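Local coordinates for monosaccharide ABC transporter substrate-binding protein, CUT2 family (Acidothermus cellulolyticus, PDB 4RU1) that binds myo-inositol and probably serves as the solute-capturing component of an ABC-type carbohydrate transporter, at residues F143-V149 and S199-T205; A208-Q212 and N233-E239; R187-A191 and Q216-A221. All blocks are in the same frame, centred on the assembly; numbering follows the deposited sequence.

All three contacts lie in one lobe of a two-lobed periplasmic binding protein. Interactions 2 and 3 both use helix 208-220, which follows strand 202-205 of interaction 1. Interaction 1 pairs strand 202-205 with strand 145-150 inside the sheet. Interaction 2 joins the start of helix 208-220 to the turn before helix 236-241 and that helix's first residues, near the bound inositol. Interaction 3 packs the other end of helix 208-220 on helix 183-196. The centres lie about 17 Å (1 and 2), 13 Å (1 and 3) and 16 Å (2 and 3) apart. Along the chain, interaction 1 closes before interaction 2 opens, while interaction 3 crosses both. One helix thus runs from the ligand cleft to the outer part of the lobe.

Interaction 1. Residues F143-V149 and S199-T205; sequences FKHVLCV and SIDLVIT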
ATOM      1  N   PHE A 143     -11.555  13.245 -17.883  1.00 20.56           N
ATOM      2  CA  PHE A 143     -10.485  12.476 -18.583  1.00 18.47           C
ATOM      3  C   PHE A 143     -11.079  11.417 -19.455  1.00 17.81           C
ATOM      4  O   PHE A 143     -12.143  10.841 -19.117  1.00 21.45           O
ATOM      5  CB  PHE A 143      -9.519  11.883 -17.513  1.00 16.64           C
ATOM      6  CG  PHE A 143      -8.795  12.957 -16.723  1.00 15.99           C
ATOM      7  CD1 PHE A 143      -7.838  13.731 -17.363  1.00 16.90           C
ATOM      8  CD2 PHE A 143      -9.044  13.227 -15.383  1.00 16.98           C
ATOM      9  CE1 PHE A 143      -7.106  14.710 -16.696  1.00 16.22           C
ATOM     10  CE2 PHE A 143      -8.336  14.210 -14.718  1.00 17.98           C
ATOM     11  CZ  PHE A 143      -7.372  14.985 -15.367  1.00 18.46           C
ATOM     12  N   LYS A 144     -10.403  11.144 -20.562  1.00 17.40           N
ATOM     13  CA  LYS A 144     -10.882  10.206 -21.585  1.00 19.83           C
ATOM     14  C   LYS A 144     -10.032   8.945 -21.780  1.00 14.68           C
ATOM     15  O   LYS A 144     -10.497   8.048 -22.420  1.00 19.48           O
ATOM     16  CB  LYS A 144     -10.919  10.906 -22.968  1.00 24.59           C
ATOM     17  CG  LYS A 144     -11.698  12.237 -23.082  1.00 40.29           C
ATOM     18  CD  LYS A 144     -13.187  12.108 -22.748  1.00 50.39           C
ATOM     19  CE  LYS A 144     -13.875  13.482 -22.750  1.00 36.41           C
ATOM     20  NZ  LYS A 144     -14.902  13.593 -21.673  1.00 49.88           N
ATOM     21  N   HIS A 145      -8.742   8.980 -21.407  1.00 16.62           N
ATOM     22  CA  HIS A 145      -7.837   7.877 -21.635  1.00 16.18           C
ATOM     23  C   HIS A 145      -6.822   7.792 -20.493  1.00 12.49           C
ATOM     24  O   HIS A 145      -5.853   8.525 -20.429  1.00 17.35           O
ATOM     25  CB  HIS A 145      -7.154   7.962 -22.998  1.00 18.71           C
ATOM     26  CG  HIS A 145      -6.266   6.790 -23.272  1.00 15.48           C
ATOM     27  ND1 HIS A 145      -5.522   6.638 -24.417  1.00 17.53           N
ATOM     28  CD2 HIS A 145      -6.059   5.659 -22.546  1.00 16.23           C
ATOM     29  CE1 HIS A 145      -4.850   5.501 -24.358  1.00 20.45           C
ATOM     30  NE2 HIS A 145      -5.137   4.901 -23.216  1.00 17.64           N
ATOM     31  N   VAL A 146      -7.094   6.852 -19.571  1.00 14.30           N
ATOM     32  CA  VAL A 146      -6.188   6.687 -18.427  1.00 17.51           C
ATOM     33  C   VAL A 146      -5.124   5.595 -18.633  1.00 16.80           C
ATOM     34  O   VAL A 146      -5.397   4.567 -19.257  1.00 15.93           O
ATOM     35  CB  VAL A 146      -6.991   6.351 -17.156  1.00 16.43           C
ATOM     36  CG1 VAL A 146      -7.712   5.029 -17.266  1.00 18.07           C
ATOM     37  CG2 VAL A 146      -6.094   6.371 -15.899  1.00 19.49           C
ATOM     38  N   LEU A 147      -3.893   5.882 -18.179  1.00 16.44           N
ATOM     39  CA  LEU A 147      -2.798   4.917 -18.070  1.00 13.47           C
ATOM     40  C   LEU A 147      -2.585   4.618 -16.629  1.00 15.51           C
ATOM     41  O   LEU A 147      -2.234   5.529 -15.823  1.00 17.79           O
ATOM     42  CB  LEU A 147      -1.551   5.572 -18.639  1.00 14.41           C
ATOM     43  CG  LEU A 147      -0.327   4.710 -18.599  1.00 16.24           C
ATOM     44  CD1 LEU A 147      -0.479   3.512 -19.502  1.00 19.46           C
ATOM     45  CD2 LEU A 147       0.918   5.500 -19.013  1.00 20.01           C
ATOM     46  N   CYS A 148      -2.776   3.358 -16.256  1.00 13.34           N
ATOM     47  CA  CYS A 148      -2.509   2.923 -14.874  1.00 14.35           C
ATOM     48  C   CYS A 148      -1.138   2.269 -14.853  1.00 17.83           C
ATOM     49  O   CYS A 148      -0.884   1.364 -15.654  1.00 17.90           O
ATOM     50  CB  CYS A 148      -3.513   1.894 -14.453  1.00 14.43           C
ATOM     51  SG  CYS A 148      -5.083   2.635 -14.015  1.00 23.14           S
ATOM     52  N   VAL A 149      -0.245   2.744 -13.985  1.00 14.77           N
ATOM     53  CA  VAL A 149       1.169   2.309 -13.953  1.00 16.36           C
ATOM     54  C   VAL A 149       1.353   1.448 -12.748  1.00 15.66           C
ATOM     55  O   VAL A 149       1.033   1.879 -11.654  1.00 14.86           O
ATOM     56  CB  VAL A 149       2.136   3.483 -13.987  1.00 17.03           C
ATOM     57  CG1 VAL A 149       3.595   2.981 -13.922  1.00 16.73           C
ATOM     58  CG2 VAL A 149       1.893   4.309 -15.251  1.00 16.73           C
ATOM     59  N   SER A 199      -3.037  10.481 -26.911  1.00 14.98           N
ATOM     60  CA  SER A 199      -4.367  10.457 -26.367  1.00 15.24           C
ATOM     61  C   SER A 199      -4.418  10.210 -24.858  1.00 15.31           C
ATOM     62  O   SER A 199      -5.482  10.443 -24.235  1.00 18.26           O
ATOM     63  CB  SER A 199      -5.257   9.466 -27.149  1.00 16.36           C
ATOM     64  OG  SER A 199      -5.029   8.111 -26.782  1.00 19.76           O
ATOM     65  N   ILE A 200      -3.359   9.625 -24.294  1.00 14.76           N
ATOM     66  CA  ILE A 200      -3.357   9.481 -22.863  1.00 16.53           C
ATOM     67  C   ILE A 200      -3.375  10.836 -22.195  1.00 13.57           C
ATOM     68  O   ILE A 200      -2.502  11.664 -22.404  1.00 16.77           O
ATOM     69  CB  ILE A 200      -2.163   8.625 -22.351  1.00 13.49           C
ATOM     70  CG1 ILE A 200      -2.153   7.232 -22.991  1.00 16.68           C
ATOM     71  CG2 ILE A 200      -2.143   8.616 -20.832  1.00 18.33           C
ATOM     72  CD1 ILE A 200      -0.882   6.444 -22.890  1.00 15.01           C
ATOM     73  N   ASP A 201      -4.407  11.052 -21.373  1.00 13.94           N
ATOM     74  CA  ASP A 201      -4.604  12.306 -20.714  1.00 12.73           C
ATOM     75  C   ASP A 201      -4.537  12.252 -19.191  1.00 15.99           C
ATOM     76  O   ASP A 201      -4.563  13.274 -18.546  1.00 15.77           O
ATOM     77  CB  ASP A 201      -5.900  13.023 -21.188  1.00 15.13           C
ATOM     78  CG  ASP A 201      -7.151  12.292 -20.899  1.00 18.75           C
ATOM     79  OD1 ASP A 201      -7.152  11.156 -20.419  1.00 17.52           O
ATOM     80  OD2 ASP A 201      -8.218  12.913 -21.158  1.00 25.03           O
ATOM     81  N   LEU A 202      -4.540  11.048 -18.599  1.00 16.27           N
ATOM     82  CA  LEU A 202      -4.328  10.924 -17.127  1.00 14.58           C
ATOM     83  C   LEU A 202      -3.428   9.669 -16.925  1.00 16.89           C
ATOM     84  O   LEU A 202      -3.729   8.585 -17.496  1.00 17.04           O
ATOM     85  CB  LEU A 202      -5.653  10.748 -16.384  1.00 16.00           C
ATOM     86  CG  LEU A 202      -5.552  10.594 -14.884  1.00 17.73           C
ATOM     87  CD1 LEU A 202      -4.983  11.866 -14.228  1.00 14.71           C
ATOM     88  CD2 LEU A 202      -6.910  10.213 -14.290  1.00 19.40           C
ATOM     89  N   VAL A 203      -2.407   9.839 -16.089  1.00 14.80           N
ATOM     90  CA  VAL A 203      -1.572   8.719 -15.613  1.00 12.16           C
ATOM     91  C   VAL A 203      -1.939   8.588 -14.127  1.00 16.21           C
ATOM     92  O   VAL A 203      -1.863   9.568 -13.354  1.00 15.48           O
ATOM     93  CB  VAL A 203      -0.051   9.070 -15.715  1.00 12.49           C
ATOM     94  CG1 VAL A 203       0.853   7.991 -15.153  1.00 15.89           C
ATOM     95  CG2 VAL A 203       0.322   9.423 -17.172  1.00 14.06           C
ATOM     96  N   ILE A 204      -2.364   7.386 -13.733  1.00 16.57           N
ATOM     97  CA  ILE A 204      -2.522   7.045 -12.291  1.00 14.00           C
ATOM     98  C   ILE A 204      -1.419   6.118 -11.855  1.00 14.04           C
ATOM     99  O   ILE A 204      -1.257   5.014 -12.423  1.00 12.89           O
ATOM    100  CB  ILE A 204      -3.874   6.379 -11.998  1.00 13.56           C
ATOM    101  CG1 ILE A 204      -4.995   7.312 -12.370  1.00 14.94           C
ATOM    102  CG2 ILE A 204      -3.970   6.014 -10.501  1.00 16.80           C
ATOM    103  CD1 ILE A 204      -6.378   6.718 -12.139  1.00 16.78           C
ATOM    104  N   THR A 205      -0.571   6.636 -10.936  1.00 12.79           N
ATOM    105  CA  THR A 205       0.507   5.886 -10.358  1.00 14.14           C
ATOM    106  C   THR A 205       0.051   5.241  -9.052  1.00 15.54           C
ATOM    107  O   THR A 205      -0.864   5.763  -8.383  1.00 14.98           O
ATOM    108  CB  THR A 205       1.770   6.733 -10.154  1.00 15.39           C
ATOM    109  OG1 THR A 205       1.470   7.838  -9.300  1.00 15.43           O
ATOM    110  CG2 THR A 205       2.304   7.141 -11.485  1.00 13.54           C
TER
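Leu147 and Leu202 lie on adjacent parallel strands in the central sheet of one lobe of the periplasmic binding protein fold. The inner part is tight and buried. Leu147 N donates to Leu202 O at 2.8 Å, Ile204 N to Leu147 O, and Val149 N to Ile204 O. On one face Val146 CG2 touches Ile204 CD1 at 3.8 Å. On the other, Val149 CG2 meets Val203 CG1, and helices 183-196 and 208-220 cover them.

The strand starts are nearer solvent, with Lys144 and Ser199 exposed. Asp201 ties this end together. Its CG sits between the backbone N and the carbonyl carbon (chi1 63°), which turns the carboxylate to the opposite chain. Asp201 OD2 accepts Lys144 N at 2.9 Å through its syn lone pair. Asp201 OD1 takes His145 N at 2.9 Å from above the carboxylate plane. A valine in its place would remove both acceptors and would probably leave these two amides without their mates and the turn before the strand less fixed. The Phe143 ring lies beside this carboxylate, with Leu202 CB over one face, 3.8 Å from Phe143 CD1. Ile200 CG1 covers one face of the His145 ring. His145 NE2 is bonded to Thr174 on the next strand. Ser199 OG, also hydrogen-bonded to Asp197, accepts from His145 ND1 at 2.8 Å, exactly in the ring plane.

Interaction 2. Residues A208-Q212 and N233-E239; sequences APIAQ and NTQVPAE
Gln212 and Glu239 meet amide to carboxylate, their planes only 11° apart. Gln212 NE2 donates to the syn lone pair of Glu239 OE1 at 2.8 Å. Beside this bond, Gln212 OE1 and Glu239 OE2 come within 2.5 Å. Gln235 adds a layer: its flat amide lies stacked on that of Gln212, and its CB is 3.6 Å from Gln212 OE1.

The Gln212 chain is bent at chi2 (-52°). The bend folds the amide back along its own helix, where NE2 also makes a weak bond to Ala208 O. One turn earlier, Ala208 CB packs on Asn233 CB at 3.8 Å and on Val236 CG2 at 4.0 Å. Both segments follow strands of the Rossmann-like lobe: helix 208-220 comes after strand 202-205, and helix 236-241 after strand 226-230. Both come just after pocket residues, Leu206 and Asp231, and the Pro209 side chain is about 6 Å from the bound inositol.

Asn233 shapes the second segment. It opens a type I turn, and its OD1 makes a capping bond to Gln235 N at 2.8 Å, with the donor above the carbonyl plane. A weaker bond runs from Val236 N to the same oxygen. Further out, Leu245 packs on Val236 and Glu239 and shares a backbone bond with Glu239. Pro209 touches Thr34, from the loop after strand 21-27 of the other lobe.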
ATOM      1  N   ALA A 208       3.680   6.827  -4.371  1.00 14.42           N
ATOM      2  CA  ALA A 208       4.205   8.211  -4.436  1.00 16.48           C
ATOM      3  C   ALA A 208       5.587   8.351  -5.109  1.00 13.58           C
ATOM      4  O   ALA A 208       5.808   9.297  -5.845  1.00 15.35           O
ATOM      5  CB  ALA A 208       4.208   8.817  -3.032  1.00 16.51           C
ATOM      6  N   PRO A 209       6.507   7.400  -4.889  1.00 15.20           N
ATOM      7  CA  PRO A 209       7.763   7.486  -5.615  1.00 14.91           C
ATOM      8  C   PRO A 209       7.565   7.394  -7.108  1.00 12.77           C
ATOM      9  O   PRO A 209       8.216   8.113  -7.881  1.00 15.22           O
ATOM     10  CB  PRO A 209       8.573   6.339  -5.052  1.00 18.12           C
ATOM     11  CG  PRO A 209       8.026   6.137  -3.691  1.00 15.35           C
ATOM     12  CD  PRO A 209       6.567   6.372  -3.840  1.00 16.06           C
ATOM     13  N   ILE A 210       6.636   6.556  -7.538  1.00 14.34           N
ATOM     14  CA  ILE A 210       6.367   6.397  -9.010  1.00 16.79           C
ATOM     15  C   ILE A 210       5.694   7.666  -9.539  1.00 13.60           C
ATOM     16  O   ILE A 210       5.952   8.132 -10.681  1.00 14.95           O
ATOM     17  CB  ILE A 210       5.470   5.184  -9.273  1.00 16.89           C
ATOM     18  CG1 ILE A 210       6.038   3.892  -8.672  1.00 16.63           C
ATOM     19  CG2 ILE A 210       5.305   4.995 -10.780  1.00 15.76           C
ATOM     20  CD1 ILE A 210       7.477   3.643  -9.010  1.00 17.31           C
ATOM     21  N   ALA A 211       4.789   8.286  -8.742  1.00 14.08           N
ATOM     22  CA  ALA A 211       4.285   9.596  -9.056  1.00 12.21           C
ATOM     23  C   ALA A 211       5.356  10.587  -9.425  1.00 13.60           C
ATOM     24  O   ALA A 211       5.186  11.310 -10.432  1.00 13.60           O
ATOM     25  CB  ALA A 211       3.475  10.200  -7.954  1.00 13.73           C
ATOM     26  N   GLN A 212       6.454  10.624  -8.673  1.00 11.93           N
ATOM     27  CA  GLN A 212       7.519  11.583  -8.968  1.00 13.30           C
ATOM     28  C   GLN A 212       8.088  11.387 -10.326  1.00 16.60           C
ATOM     29  O   GLN A 212       8.310  12.331 -11.066  1.00 16.03           O
ATOM     30  CB  GLN A 212       8.634  11.533  -7.917  1.00 15.59           C
ATOM     31  CG  GLN A 212       8.213  11.630  -6.497  1.00 19.80           C
ATOM     32  CD  GLN A 212       7.345  12.822  -6.277  1.00 21.67           C
ATOM     33  OE1 GLN A 212       7.751  13.919  -6.668  1.00 21.54           O
ATOM     34  NE2 GLN A 212       6.132  12.646  -5.645  1.00 19.36           N
ATOM     35  N   ASN A 233       4.206  10.965  -0.285  1.00 23.30           N
ATOM     36  CA  ASN A 233       5.557  11.071   0.282  1.00 19.07           C
ATOM     37  C   ASN A 233       5.805  12.552   0.591  1.00 20.80           C
ATOM     38  O   ASN A 233       4.858  13.363   0.520  1.00 22.08           O
ATOM     39  CB  ASN A 233       6.611  10.488  -0.682  1.00 20.09           C
ATOM     40  CG  ASN A 233       6.828  11.334  -1.913  1.00 27.32           C
ATOM     41  OD1 ASN A 233       6.195  12.367  -2.119  1.00 20.36           O
ATOM     42  ND2 ASN A 233       7.695  10.852  -2.781  1.00 27.69           N
ATOM     43  N   THR A 234       7.043  12.898   0.898  1.00 21.82           N
ATOM     44  CA  THR A 234       7.341  14.208   1.388  1.00 22.56           C
ATOM     45  C   THR A 234       7.037  15.259   0.317  1.00 23.59           C
ATOM     46  O   THR A 234       6.778  16.435   0.641  1.00 22.96           O
ATOM     47  CB  THR A 234       8.812  14.356   1.860  1.00 25.80           C
ATOM     48  OG1 THR A 234       9.728  14.035   0.810  1.00 26.98           O
ATOM     49  CG2 THR A 234       9.092  13.429   2.997  1.00 23.39           C
ATOM     50  N   GLN A 235       7.058  14.822  -0.968  1.00 17.11           N
ATOM     51  CA  GLN A 235       6.893  15.735  -2.091  1.00 18.58           C
ATOM     52  C   GLN A 235       5.450  15.979  -2.560  1.00 17.75           C
ATOM     53  O   GLN A 235       5.154  16.946  -3.242  1.00 20.71           O
ATOM     54  CB  GLN A 235       7.723  15.219  -3.272  1.00 22.26           C
ATOM     55  CG  GLN A 235       9.226  15.229  -2.999  1.00 25.64           C
ATOM     56  CD  GLN A 235       9.976  14.417  -4.018  1.00 41.74           C
ATOM     57  OE1 GLN A 235      10.647  14.949  -4.898  1.00 58.34           O
ATOM     58  NE2 GLN A 235       9.840  13.118  -3.922  1.00 27.18           N
ATOM     59  N   VAL A 236       4.556  15.041  -2.228  1.00 16.94           N
ATOM     60  CA  VAL A 236       3.200  15.066  -2.737  1.00 18.84           C
ATOM     61  C   VAL A 236       2.376  16.298  -2.340  1.00 22.14           C
ATOM     62  O   VAL A 236       1.704  16.862  -3.152  1.00 16.38           O
ATOM     63  CB  VAL A 236       2.513  13.739  -2.362  1.00 16.80           C
ATOM     64  CG1 VAL A 236       1.024  13.816  -2.624  1.00 21.76           C
ATOM     65  CG2 VAL A 236       3.095  12.612  -3.223  1.00 18.60           C
ATOM     66  N   PRO A 237       2.397  16.723  -1.086  1.00 17.77           N
ATOM     67  CA  PRO A 237       1.619  17.895  -0.727  1.00 15.22           C
ATOM     68  C   PRO A 237       1.852  19.128  -1.625  1.00 16.86           C
ATOM     69  O   PRO A 237       0.890  19.690  -2.119  1.00 22.72           O
ATOM     70  CB  PRO A 237       2.019  18.142   0.728  1.00 20.42           C
ATOM     71  CG  PRO A 237       2.264  16.777   1.219  1.00 19.81           C
ATOM     72  CD  PRO A 237       3.033  16.114   0.096  1.00 19.80           C
ATOM     73  N   ALA A 238       3.111  19.508  -1.802  1.00 21.54           N
ATOM     74  CA  ALA A 238       3.483  20.605  -2.736  1.00 20.90           C
ATOM     75  C   ALA A 238       2.965  20.401  -4.124  1.00 26.00           C
ATOM     76  O   ALA A 238       2.473  21.349  -4.789  1.00 22.26           O
ATOM     77  CB  ALA A 238       4.978  20.755  -2.782  1.00 23.15           C
ATOM     78  N   GLU A 239       3.095  19.153  -4.577  1.00 21.00           N
ATOM     79  CA  GLU A 239       2.630  18.755  -5.895  1.00 24.12           C
ATOM     80  C   GLU A 239       1.137  18.922  -6.078  1.00 18.50           C
ATOM     81  O   GLU A 239       0.673  19.324  -7.146  1.00 19.19           O
ATOM     82  CB  GLU A 239       3.124  17.323  -6.240  1.00 19.78           C
ATOM     83  CG  GLU A 239       4.603  17.369  -6.482  1.00 18.09           C
ATOM     84  CD  GLU A 239       5.296  16.050  -6.369  1.00 19.95           C
ATOM     85  OE1 GLU A 239       4.733  15.028  -5.896  1.00 17.86           O
ATOM     86  OE2 GLU A 239       6.479  16.038  -6.691  1.00 20.19           O
TER

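Interaction 3. Residues R187-A191 and Q216-A221; sequences RTTIA and QAVKDA
Arg187 reaches across from helix 183-196 to grip Asp220 on helix 208-220. These two helices come before and after strand 202-205 in the Rossmann-like lobe and pack on the same face of its sheet. Their short segments cross at -53°, with the axes 8.2 Å apart.

The arginine chain starts with CG anti to the backbone N (chi1 -170°) and stays extended as far as NE. This extended course carries the chain from CB across to the other helix. CG passes Asp220 OD2 in loose contact. CD lies 3.9 Å from Asp220 OD2 and a little farther from Gln216 CB. NE then donates to Asp220 OD2 at 2.9 Å, a bond that lies in the guanidinium plane. At CZ the partner changes: Gln216 CB lies over the centre of one guanidinium face, 3.5 Å from Arg187 CZ. NH1 continues along the same side chain, meeting Gln216 CB and CG. NH2 donates to the syn lone pair of Asp220 OD1 at 3.1 Å and makes a weak second bond to OD2. The result is a side-on, two-nitrogen salt bridge, with the guanidinium and carboxylate planes 25° apart. Gln216 and Asp220 are one helical turn apart, so one covers a face of the guanidinium and the other holds its edge.

Next to the salt bridge the helices touch through small residues. Ala217 CB fits against the first helix, 3.6 Å from Ile190 CG2 and close to the backbone N of Ala191. Ala191 CB faces Ala217 CB at 4.1 Å. The small methyl groups let the two backbones come close. Ala221, one turn after Ala217, also packs on Leu194 and Lys195, and its CB sits 3.5 Å from the carbonyl oxygen O of Ala191.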
ATOM      1  N   ARG A 187      11.021   6.001 -15.400  1.00 13.92           N
ATOM      2  CA  ARG A 187      10.900   7.283 -16.036  1.00 12.23           C
ATOM      3  C   ARG A 187      10.886   7.260 -17.601  1.00 14.13           C
ATOM      4  O   ARG A 187       9.992   7.836 -18.229  1.00 14.71           O
ATOM      5  CB  ARG A 187      11.996   8.224 -15.584  1.00 16.48           C
ATOM      6  CG  ARG A 187      11.812   9.638 -16.001  1.00 16.69           C
ATOM      7  CD  ARG A 187      12.914  10.542 -15.426  1.00 16.10           C
ATOM      8  NE  ARG A 187      13.025  11.826 -16.082  1.00 14.31           N
ATOM      9  CZ  ARG A 187      13.566  12.933 -15.546  1.00 16.16           C
ATOM     10  NH1 ARG A 187      14.035  12.983 -14.284  1.00 15.07           N
ATOM     11  NH2 ARG A 187      13.675  14.002 -16.316  1.00 18.26           N
ATOM     12  N   THR A 188      11.856   6.573 -18.174  1.00 14.48           N
ATOM     13  CA  THR A 188      11.908   6.489 -19.629  1.00 14.95           C
ATOM     14  C   THR A 188      10.770   5.667 -20.222  1.00 15.12           C
ATOM     15  O   THR A 188      10.274   6.037 -21.268  1.00 15.04           O
ATOM     16  CB  THR A 188      13.264   5.956 -20.080  1.00 16.49           C
ATOM     17  OG1 THR A 188      13.504   4.693 -19.486  1.00 18.62           O
ATOM     18  CG2 THR A 188      14.413   6.958 -19.727  1.00 16.97           C
ATOM     19  N   THR A 189      10.304   4.668 -19.495  1.00 15.90           N
ATOM     20  CA  THR A 189       9.255   3.790 -19.990  1.00 14.67           C
ATOM     21  C   THR A 189       7.987   4.605 -19.983  1.00 16.13           C
ATOM     22  O   THR A 189       7.158   4.458 -20.871  1.00 17.78           O
ATOM     23  CB  THR A 189       9.179   2.541 -19.127  1.00 14.71           C
ATOM     24  OG1 THR A 189      10.385   1.771 -19.291  1.00 20.15           O
ATOM     25  CG2 THR A 189       8.019   1.614 -19.446  1.00 18.38           C
ATOM     26  N   ILE A 190       7.704   5.320 -18.902  1.00 12.88           N
ATOM     27  CA  ILE A 190       6.486   6.137 -18.915  1.00 13.92           C
ATOM     28  C   ILE A 190       6.556   7.191 -20.002  1.00 16.01           C
ATOM     29  O   ILE A 190       5.557   7.469 -20.651  1.00 15.02           O
ATOM     30  CB  ILE A 190       6.192   6.798 -17.538  1.00 12.38           C
ATOM     31  CG1 ILE A 190       5.932   5.714 -16.503  1.00 13.04           C
ATOM     32  CG2 ILE A 190       5.002   7.771 -17.565  1.00 15.12           C
ATOM     33  CD1 ILE A 190       5.914   6.207 -15.039  1.00 13.48           C
ATOM     34  N   ALA A 191       7.683   7.890 -20.140  1.00 13.84           N
ATOM     35  CA  ALA A 191       7.735   8.939 -21.177  1.00 13.10           C
ATOM     36  C   ALA A 191       7.500   8.398 -22.582  1.00 14.30           C
ATOM     37  O   ALA A 191       6.813   9.038 -23.365  1.00 17.04           O
ATOM     38  CB  ALA A 191       9.122   9.558 -21.162  1.00 16.83           C
ATOM     39  N   GLN A 216       7.927  13.783 -13.998  1.00 12.96           N
ATOM     40  CA  GLN A 216       9.077  14.092 -14.791  1.00 13.87           C
ATOM     41  C   GLN A 216       8.970  13.542 -16.221  1.00 17.55           C
ATOM     42  O   GLN A 216       9.283  14.256 -17.233  1.00 16.18           O
ATOM     43  CB  GLN A 216      10.353  13.554 -14.175  1.00 18.22           C
ATOM     44  CG  GLN A 216      10.795  14.241 -12.899  1.00 19.47           C
ATOM     45  CD  GLN A 216      10.753  15.772 -13.044  1.00 33.40           C
ATOM     46  OE1 GLN A 216       9.995  16.458 -12.369  1.00 33.27           O
ATOM     47  NE2 GLN A 216      11.569  16.297 -13.944  1.00 34.69           N
ATOM     48  N   ALA A 217       8.415  12.328 -16.336  1.00 14.64           N
ATOM     49  CA  ALA A 217       8.122  11.679 -17.646  1.00 12.57           C
ATOM     50  C   ALA A 217       7.165  12.449 -18.510  1.00 15.37           C
ATOM     51  O   ALA A 217       7.407  12.575 -19.709  1.00 16.26           O
ATOM     52  CB  ALA A 217       7.578  10.291 -17.410  1.00 13.56           C
ATOM     53  N   VAL A 218       6.144  13.018 -17.917  1.00 14.35           N
ATOM     54  CA  VAL A 218       5.247  13.811 -18.687  1.00 17.62           C
ATOM     55  C   VAL A 218       5.988  14.998 -19.306  1.00 21.23           C
ATOM     56  O   VAL A 218       5.745  15.329 -20.480  1.00 19.33           O
ATOM     57  CB  VAL A 218       4.053  14.269 -17.798  1.00 18.44           C
ATOM     58  CG1 VAL A 218       3.440  15.535 -18.347  1.00 23.47           C
ATOM     59  CG2 VAL A 218       3.065  13.158 -17.573  1.00 24.31           C
ATOM     60  N   LYS A 219       6.847  15.689 -18.541  1.00 17.17           N
ATOM     61  CA  LYS A 219       7.646  16.842 -19.096  1.00 18.57           C
ATOM     62  C   LYS A 219       8.591  16.358 -20.191  1.00 23.29           C
ATOM     63  O   LYS A 219       8.704  16.946 -21.271  1.00 21.97           O
ATOM     64  CB  LYS A 219       8.395  17.504 -17.949  1.00 20.17           C
ATOM     65  CG  LYS A 219       7.700  18.733 -17.398  1.00 33.20           C
ATOM     66  CD  LYS A 219       8.130  19.108 -15.977  1.00 35.88           C
ATOM     67  CE  LYS A 219       9.619  19.318 -15.846  1.00 56.66           C
ATOM     68  NZ  LYS A 219       9.974  19.086 -14.425  1.00 67.38           N
ATOM     69  N   ASP A 220       9.272  15.245 -19.917  1.00 19.38           N
ATOM     70  CA  ASP A 220      10.225  14.710 -20.872  1.00 16.98           C
ATOM     71  C   ASP A 220       9.548  14.422 -22.251  1.00 21.18           C
ATOM     72  O   ASP A 220      10.129  14.632 -23.325  1.00 25.38           O
ATOM     73  CB  ASP A 220      10.754  13.423 -20.360  1.00 18.13           C
ATOM     74  CG  ASP A 220      11.856  13.570 -19.299  1.00 32.74           C
ATOM     75  OD1 ASP A 220      12.374  14.681 -19.049  1.00 25.76           O
ATOM     76  OD2 ASP A 220      12.123  12.523 -18.697  1.00 35.22           O
ATOM     77  N   ALA A 221       8.353  13.819 -22.197  1.00 16.40           N
ATOM     78  CA  ALA A 221       7.583  13.421 -23.344  1.00 16.34           C
ATOM     79  C   ALA A 221       6.885  14.609 -24.055  1.00 17.66           C
ATOM     80  O   ALA A 221       6.309  14.396 -25.117  1.00 22.86           O
ATOM     81  CB  ALA A 221       6.519  12.449 -22.901  1.00 18.52           C
TER